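PROTEIN (hypothetical protein EF0366) (Enterococcus faecalis, PDB 1VPY) is of unknown function, a DUF72-family protein folded as a TIM-type alpha/beta barrel and crystallised with bound zinc ions. Local coordinates at residues Y36-A39 / L44-M47; G123-G126 / E130-A133; A92-M97 / R139-D144. One frame throughout, in Å; residues are numbered along the deposited sequence.

Contact 1 (Y36-A39 / L44-M47). With ZN (zinc ion), chain E.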
loop_
_atom_site.group_PDB
_atom_site.type_symbol
_atom_site.label_atom_id
_atom_site.label_comp_id
_atom_site.label_asym_id
_atom_site.label_seq_id
_atom_site.Cartn_x
_atom_site.Cartn_y
_atom_site.Cartn_z
ATOM N N TYR A 36 -7.154 -5.833 -17.679
ATOM C CA TYR A 36 -7.140 -5.099 -18.943
ATOM C C TYR A 36 -8.231 -4.027 -18.980
ATOM O O TYR A 36 -7.947 -2.874 -19.303
ATOM C CB TYR A 36 -7.272 -6.059 -20.130
ATOM C CG TYR A 36 -7.385 -5.393 -21.491
ATOM C CD1 TYR A 36 -6.248 -4.974 -22.181
ATOM C CD2 TYR A 36 -8.632 -5.200 -22.094
ATOM C CE1 TYR A 36 -6.350 -4.367 -23.434
ATOM C CE2 TYR A 36 -8.743 -4.599 -23.345
ATOM C CZ TYR A 36 -7.598 -4.186 -24.006
ATOM O OH TYR A 36 -7.703 -3.593 -25.239
ATOM N N GLU A 37 -9.460 -4.408 -18.635
ATOM C CA GLU A 37 -10.589 -3.474 -18.616
ATOM C C GLU A 37 -10.514 -2.502 -17.435
ATOM O O GLU A 37 -10.954 -1.361 -17.536
ATOM C CB GLU A 37 -11.924 -4.225 -18.613
ATOM C CG GLU A 37 -13.048 -3.537 -19.410
ATOM C CD GLU A 37 -13.770 -2.429 -18.637
ATOM O OE1 GLU A 37 -13.850 -2.509 -17.387
ATOM O OE2 GLU A 37 -14.271 -1.477 -19.284
ATOM N N TYR A 38 -9.955 -2.953 -16.319
ATOM C CA TYR A 38 -9.751 -2.081 -15.169
ATOM C C TYR A 38 -8.849 -0.900 -15.545
ATOM O O TYR A 38 -9.089 0.236 -15.129
ATOM C CB TYR A 38 -9.157 -2.862 -13.995
ATOM C CG TYR A 38 -8.802 -2.001 -12.811
ATOM C CD1 TYR A 38 -7.618 -1.266 -12.799
ATOM C CD2 TYR A 38 -9.648 -1.914 -11.701
ATOM C CE1 TYR A 38 -7.288 -0.465 -11.727
ATOM C CE2 TYR A 38 -9.320 -1.119 -10.612
ATOM C CZ TYR A 38 -8.133 -0.393 -10.636
ATOM O OH TYR A 38 -7.773 0.411 -9.579
ATOM N N ALA A 39 -7.822 -1.183 -16.344
ATOM C CA ALA A 39 -6.855 -0.180 -16.786
ATOM C C ALA A 39 -7.439 0.771 -17.825
ATOM O O ALA A 39 -6.736 1.647 -18.326
ATOM C CB ALA A 39 -5.614 -0.855 -17.327
ATOM N N LEU A 44 -4.266 3.282 -11.325
ATOM C CA LEU A 44 -3.569 2.613 -10.252
ATOM C C LEU A 44 -4.369 1.423 -9.770
ATOM O O LEU A 44 -5.593 1.482 -9.686
ATOM C CB LEU A 44 -3.335 3.597 -9.106
ATOM C CG LEU A 44 -2.583 3.183 -7.843
ATOM C CD1 LEU A 44 -1.114 2.876 -8.139
ATOM C CD2 LEU A 44 -2.709 4.288 -6.820
ATOM N N VAL A 45 -3.670 0.336 -9.476
ATOM C CA VAL A 45 -4.288 -0.825 -8.867
ATOM C C VAL A 45 -3.384 -1.358 -7.764
ATOM O O VAL A 45 -2.166 -1.223 -7.833
ATOM C CB VAL A 45 -4.583 -1.928 -9.906
ATOM C CG1 VAL A 45 -3.339 -2.737 -10.216
ATOM C CG2 VAL A 45 -5.707 -2.840 -9.424
ATOM N N GLU A 46 -3.986 -1.934 -6.732
ATOM C CA GLU A 46 -3.229 -2.733 -5.790
ATOM C C GLU A 46 -3.556 -4.187 -6.028
ATOM O O GLU A 46 -4.722 -4.576 -6.039
ATOM C CB GLU A 46 -3.536 -2.369 -4.347
ATOM C CG GLU A 46 -2.743 -3.211 -3.354
ATOM C CD GLU A 46 -3.129 -2.939 -1.924
ATOM O OE1 GLU A 46 -3.218 -1.760 -1.540
ATOM O OE2 GLU A 46 -3.350 -3.905 -1.177
HETATM N N MSE A 47 -2.518 -4.986 -6.230
HETATM C CA MSE A 47 -2.696 -6.408 -6.413
HETATM C C MSE A 47 -2.166 -7.152 -5.208
HETATM O O MSE A 47 -0.999 -7.001 -4.834
HETATM C CB MSE A 47 -2.019 -6.863 -7.690
HETATM C CG MSE A 47 -2.656 -6.253 -8.917
HETATM SE SE MSE A 47 -2.026 -7.076 -10.556
HETATM C CE MSE A 47 -2.832 -8.914 -10.375
HETATM ZN ZN ZN E . -15.742 -1.301 -16.265
#
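With chi1 at 175°, Y38 sends its CG away from its own backbone N and carries the phenol off helix 35-41 toward strand 44-47. There it meets V45, whose chi1 of 80° leaves CG2 as the methyl opposite the backbone N and brings that branch over the ring. CG2 sits 4.0 Å from the centroid of the Y38 ring, 26° off the ring normal, in a CH-pi contact displaced toward the rim. V45 CB adds to the apolar packing, 3.6 Å from Y38 CE1. The carbonyl of L44 comes at the ring's edge, near its plane, and Y38 OH donates to L44 O; the modelled separation of 2.4 Å is very short and its length is doubtful at this resolution. The two segments belong to the first beta-alpha-beta crossover of the barrel, in which helix 35-41 links the adjacent parallel strands 13-18 and 44-47. Y38 OH is also hydrogen-bonded to L18 N, so the hydroxyl would link the buried phenol to both strands. L44 points its side chain away from the helix, to pack against I254 and F115 of other barrel strands. One residue before the tyrosine, E37 turns instead to a zinc ion, bound by E37 OE1 at 2.5 Å and shared with H41, four residues further along the same helix.

Contact 2 (G123-G126 / E130-A133)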
loop_
_atom_site.group_PDB
_atom_site.type_symbol
_atom_site.label_atom_id
_atom_site.label_comp_id
_atom_site.label_asym_id
_atom_site.label_seq_id
_atom_site.Cartn_x
_atom_site.Cartn_y
_atom_site.Cartn_z
ATOM N N GLY A 123 -1.020 -6.469 13.490
ATOM C CA GLY A 123 -1.211 -5.752 14.743
ATOM C C GLY A 123 -0.212 -6.156 15.808
ATOM O O GLY A 123 0.018 -5.407 16.752
ATOM N N THR A 124 0.390 -7.334 15.641
ATOM C CA THR A 124 1.354 -7.883 16.605
ATOM C C THR A 124 2.786 -7.397 16.342
ATOM O O THR A 124 3.669 -7.551 17.194
ATOM C CB THR A 124 1.341 -9.426 16.599
ATOM O OG1 THR A 124 1.873 -9.903 15.356
ATOM C CG2 THR A 124 -0.077 -9.960 16.787
ATOM N N PHE A 125 3.002 -6.822 15.157
ATOM C CA PHE A 125 4.285 -6.235 14.764
ATOM C C PHE A 125 4.351 -4.790 15.250
ATOM O O PHE A 125 3.883 -3.863 14.572
ATOM C CB PHE A 125 4.426 -6.298 13.240
ATOM C CG PHE A 125 5.777 -5.873 12.714
ATOM C CD1 PHE A 125 6.034 -4.540 12.391
ATOM C CD2 PHE A 125 6.779 -6.818 12.494
ATOM C CE1 PHE A 125 7.271 -4.150 11.879
ATOM C CE2 PHE A 125 8.020 -6.438 11.979
ATOM C CZ PHE A 125 8.265 -5.100 11.673
ATOM N N GLY A 126 4.928 -4.604 16.431
ATOM C CA GLY A 126 4.991 -3.295 17.061
ATOM C C GLY A 126 6.403 -2.778 17.224
ATOM O O GLY A 126 7.363 -3.428 16.810
ATOM N N GLU A 130 13.999 -5.478 18.001
ATOM C CA GLU A 130 14.052 -6.660 17.147
ATOM C C GLU A 130 13.605 -6.357 15.722
ATOM O O GLU A 130 14.374 -6.528 14.773
ATOM C CB GLU A 130 13.205 -7.795 17.743
ATOM C CG GLU A 130 13.972 -8.765 18.649
ATOM C CD GLU A 130 14.386 -8.169 19.999
ATOM O OE1 GLU A 130 13.955 -7.039 20.331
ATOM O OE2 GLU A 130 15.146 -8.844 20.737
ATOM N N ASN A 131 12.377 -5.883 15.564
ATOM C CA ASN A 131 11.853 -5.733 14.219
ATOM C C ASN A 131 11.959 -4.350 13.580
ATOM O O ASN A 131 11.540 -4.146 12.439
ATOM C CB ASN A 131 10.474 -6.401 14.058
ATOM C CG ASN A 131 9.434 -5.867 15.020
ATOM O OD1 ASN A 131 9.367 -4.665 15.285
ATOM N ND2 ASN A 131 8.594 -6.763 15.534
ATOM N N VAL A 132 12.533 -3.402 14.321
ATOM C CA VAL A 132 13.111 -2.201 13.716
ATOM C C VAL A 132 14.301 -2.688 12.875
ATOM O O VAL A 132 14.432 -2.330 11.698
ATOM C CB VAL A 132 13.559 -1.158 14.786
ATOM C CG1 VAL A 132 14.558 -0.160 14.213
ATOM C CG2 VAL A 132 12.357 -0.428 15.376
ATOM N N ALA A 133 15.137 -3.532 13.487
ATOM C CA ALA A 133 16.256 -4.188 12.806
ATOM C C ALA A 133 15.804 -5.136 11.687
ATOM O O ALA A 133 16.613 -5.526 10.841
ATOM C CB ALA A 133 17.138 -4.928 13.810
#
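N131 extends from the first turn of helix 129-141 onto the ring of F125, the two side chains approaching from opposite directions. Its CB comes first, above the plane and just beyond the CE2-CZ border of the ring, 3.2 Å from F125 CE2 and 3.5 Å from F125 CZ. A chi1 of 58° places CG between the backbone N and the carbonyl carbon and folds the amide over the phenyl face. N131 CG stands 3.4 Å above the ring plane, offset toward the rim, and the amide and ring planes are stacked with 26° between them. At the tip, one terminal atom lies over the CD2-CE2 side while the other nears G126 O; which is nitrogen is doubtful. F125 and G126 lie in the beta-alpha loop after strand 114-120, at the C-terminal end of the barrel, where TIM barrels usually carry active sites; no site is known here. W156 bonds to F125 O through NE1 and touches N131, and F121 stacks on the F125 ring. An unidentified bound molecule lies about 4 Å from the N131 side chain. The contact is probably largely dispersion; with the amide turned over, its NH2 would face G126 O, where a hydrogen bond may form.

Contact 3 (A92-M97 / R139-D144). With ZN (zinc ion), chain D.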
loop_
_atom_site.group_PDB
_atom_site.type_symbol
_atom_site.label_atom_id
_atom_site.label_comp_id
_atom_site.label_asym_id
_atom_site.label_seq_id
_atom_site.Cartn_x
_atom_site.Cartn_y
_atom_site.Cartn_z
ATOM N N ALA A 92 13.560 -22.250 1.913
ATOM C CA ALA A 92 14.581 -22.801 2.821
ATOM C C ALA A 92 15.186 -21.775 3.786
ATOM O O ALA A 92 15.570 -22.123 4.907
ATOM C CB ALA A 92 15.683 -23.502 2.021
ATOM N N SER A 93 15.276 -20.523 3.336
ATOM C CA SER A 93 15.755 -19.409 4.156
ATOM C C SER A 93 15.183 -18.094 3.636
ATOM O O SER A 93 14.622 -18.046 2.536
ATOM C CB SER A 93 17.290 -19.357 4.181
ATOM O OG SER A 93 17.829 -19.136 2.888
ATOM N N GLU A 94 15.327 -17.034 4.432
ATOM C CA GLU A 94 14.828 -15.704 4.078
ATOM C C GLU A 94 15.383 -15.222 2.739
ATOM O O GLU A 94 14.664 -14.603 1.955
ATOM C CB GLU A 94 15.167 -14.690 5.176
ATOM C CG GLU A 94 14.377 -14.858 6.479
ATOM C CD GLU A 94 14.739 -13.823 7.553
ATOM O OE1 GLU A 94 15.826 -13.200 7.471
ATOM O OE2 GLU A 94 13.927 -13.638 8.490
ATOM N N GLU A 95 16.659 -15.516 2.488
ATOM C CA GLU A 95 17.337 -15.112 1.255
ATOM C C GLU A 95 16.723 -15.737 0.007
ATOM O O GLU A 95 16.393 -15.031 -0.943
ATOM C CB GLU A 95 18.840 -15.421 1.326
ATOM C CG GLU A 95 19.591 -14.694 2.442
ATOM C CD GLU A 95 19.627 -13.168 2.283
ATOM O OE1 GLU A 95 19.060 -12.622 1.308
ATOM O OE2 GLU A 95 20.235 -12.504 3.150
ATOM N N GLU A 96 16.570 -17.061 0.022
ATOM C CA GLU A 96 15.931 -17.802 -1.065
ATOM C C GLU A 96 14.551 -17.220 -1.386
ATOM O O GLU A 96 14.150 -17.145 -2.553
ATOM C CB GLU A 96 15.814 -19.277 -0.674
ATOM C CG GLU A 96 15.360 -20.222 -1.784
ATOM C CD GLU A 96 15.533 -21.695 -1.407
ATOM O OE1 GLU A 96 16.690 -22.125 -1.185
ATOM O OE2 GLU A 96 14.515 -22.424 -1.333
HETATM N N MSE A 97 13.840 -16.801 -0.340
HETATM C CA MSE A 97 12.508 -16.221 -0.469
HETATM C C MSE A 97 12.529 -14.843 -1.143
HETATM O O MSE A 97 11.701 -14.559 -2.010
HETATM C CB MSE A 97 11.835 -16.137 0.902
HETATM C CG MSE A 97 10.448 -15.511 0.867
HETATM SE SE MSE A 97 9.610 -15.254 2.621
HETATM C CE MSE A 97 11.025 -14.125 3.514
ATOM N N ARG A 139 14.905 -3.000 3.919
ATOM C CA ARG A 139 15.551 -1.973 3.099
ATOM C C ARG A 139 16.710 -2.552 2.295
ATOM O O ARG A 139 16.818 -2.305 1.094
ATOM C CB ARG A 139 16.011 -0.785 3.958
ATOM C CG ARG A 139 16.822 0.293 3.226
ATOM C CD ARG A 139 15.972 1.150 2.308
ATOM N NE ARG A 139 15.559 0.433 1.105
ATOM C CZ ARG A 139 14.601 0.838 0.274
ATOM N NH1 ARG A 139 13.943 1.964 0.505
ATOM N NH2 ARG A 139 14.296 0.116 -0.795
ATOM N N HIS A 140 17.554 -3.336 2.962
ATOM C CA HIS A 140 18.679 -4.003 2.314
ATOM C C HIS A 140 18.222 -4.959 1.216
ATOM O O HIS A 140 18.724 -4.886 0.097
ATOM C CB HIS A 140 19.543 -4.739 3.338
ATOM C CG HIS A 140 20.636 -5.553 2.724
ATOM N ND1 HIS A 140 21.657 -4.991 1.989
ATOM C CD2 HIS A 140 20.864 -6.885 2.729
ATOM C CE1 HIS A 140 22.467 -5.944 1.566
ATOM N NE2 HIS A 140 22.008 -7.103 2.003
ATOM N N TRP A 141 17.270 -5.837 1.542
ATOM C CA TRP A 141 16.705 -6.786 0.578
ATOM C C TRP A 141 16.143 -6.108 -0.657
ATOM O O TRP A 141 16.167 -6.676 -1.744
ATOM C CB TRP A 141 15.582 -7.614 1.203
ATOM C CG TRP A 141 16.026 -8.657 2.169
ATOM C CD1 TRP A 141 17.248 -9.265 2.225
ATOM C CD2 TRP A 141 15.236 -9.248 3.206
ATOM N NE1 TRP A 141 17.274 -10.186 3.246
ATOM C CE2 TRP A 141 16.051 -10.198 3.862
ATOM C CE3 TRP A 141 13.917 -9.064 3.647
ATOM C CZ2 TRP A 141 15.593 -10.958 4.941
ATOM C CZ3 TRP A 141 13.462 -9.819 4.715
ATOM C CH2 TRP A 141 14.299 -10.756 5.352
ATOM N N PHE A 142 15.622 -4.900 -0.485
ATOM C CA PHE A 142 14.973 -4.196 -1.582
ATOM C C PHE A 142 15.803 -3.061 -2.177
ATOM O O PHE A 142 15.249 -2.082 -2.676
ATOM C CB PHE A 142 13.579 -3.731 -1.170
ATOM C CG PHE A 142 12.571 -4.840 -1.120
ATOM C CD1 PHE A 142 11.887 -5.230 -2.271
ATOM C CD2 PHE A 142 12.315 -5.516 0.073
ATOM C CE1 PHE A 142 10.952 -6.268 -2.225
ATOM C CE2 PHE A 142 11.388 -6.550 0.122
ATOM C CZ PHE A 142 10.706 -6.927 -1.026
ATOM N N LYS A 143 17.127 -3.212 -2.122
ATOM C CA LYS A 143 18.072 -2.322 -2.802
ATOM C C LYS A 143 17.558 -0.888 -2.863
ATOM O O LYS A 143 17.361 -0.258 -1.824
ATOM C CB LYS A 143 18.402 -2.857 -4.204
ATOM N N ASP A 144 17.319 -0.383 -4.071
ATOM C CA ASP A 144 16.857 0.994 -4.250
ATOM C C ASP A 144 15.424 1.041 -4.772
ATOM O O ASP A 144 15.035 1.980 -5.471
ATOM C CB ASP A 144 17.802 1.746 -5.186
ATOM C CG ASP A 144 19.223 1.796 -4.658
ATOM O OD1 ASP A 144 19.486 2.586 -3.718
ATOM O OD2 ASP A 144 20.077 1.045 -5.189
HETATM ZN ZN ZN D . 21.995 -9.095 1.430
#
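Carboxylate-to-aromatic contacts dominate the meeting of E94 and E95 with W141, where the start of helix 94-104 faces the end of helix 129-141, two neighbouring helices packed on the outside of the strand barrel. E94 OE1 approaches the indole at its edge, near the ring plane, 3.4 Å from W141 CZ2, and there the carboxylate plane is turned 89° from the ring plane. E95 reaches the pyrrole end: its chain bends at chi2 (-65°), bringing E95 OE1 to 3.6 Å from W141 NE1 in an oblique approach that makes no hydrogen bond. Apolar packing is slighter, with E94 CB 3.8 Å from W141 CZ2, while I98, one turn further along helix 94-104, also touches the tryptophan. The salt bridge belongs to E94 OE1 and K137, a residue one turn before W141. Metal binding involves H140, whose NE2 holds a zinc ion at 2.1 Å. Among the hydrogen bonds, R139 NH2 donates to F142 O over 3.0 Å where the helix ends, from 61° above the carbonyl plane, and also reaches L145 O. S93 sits at the N-cap position of helix 94-104, its backbone O accepting from M97 N. The E94 charge is probably offset mainly by K137, the indole edge adding only a weak attraction; E95 merely lies near NE1, and the helix dipole would probably favour both acids.

From the N terminus, contact 1 closes first, a short loop of four residues between helix 35-41 and strand 44-47, complete before either of the others opens. Contact 3 opens at 92-97 and closes only at 139-144, a span that takes in barrel strand 114-120. Contact 2 opens and closes within that span, joining the loop after this strand to the start of helix 129-141. No two contacts cross. Contacts 2 and 3 share helix 129-141, one near its beginning and the other at its end, with centres about 17 Å apart. Contacts 1 and 2 lie on opposite sides of the chain's centre, their own centres about 31 Å apart.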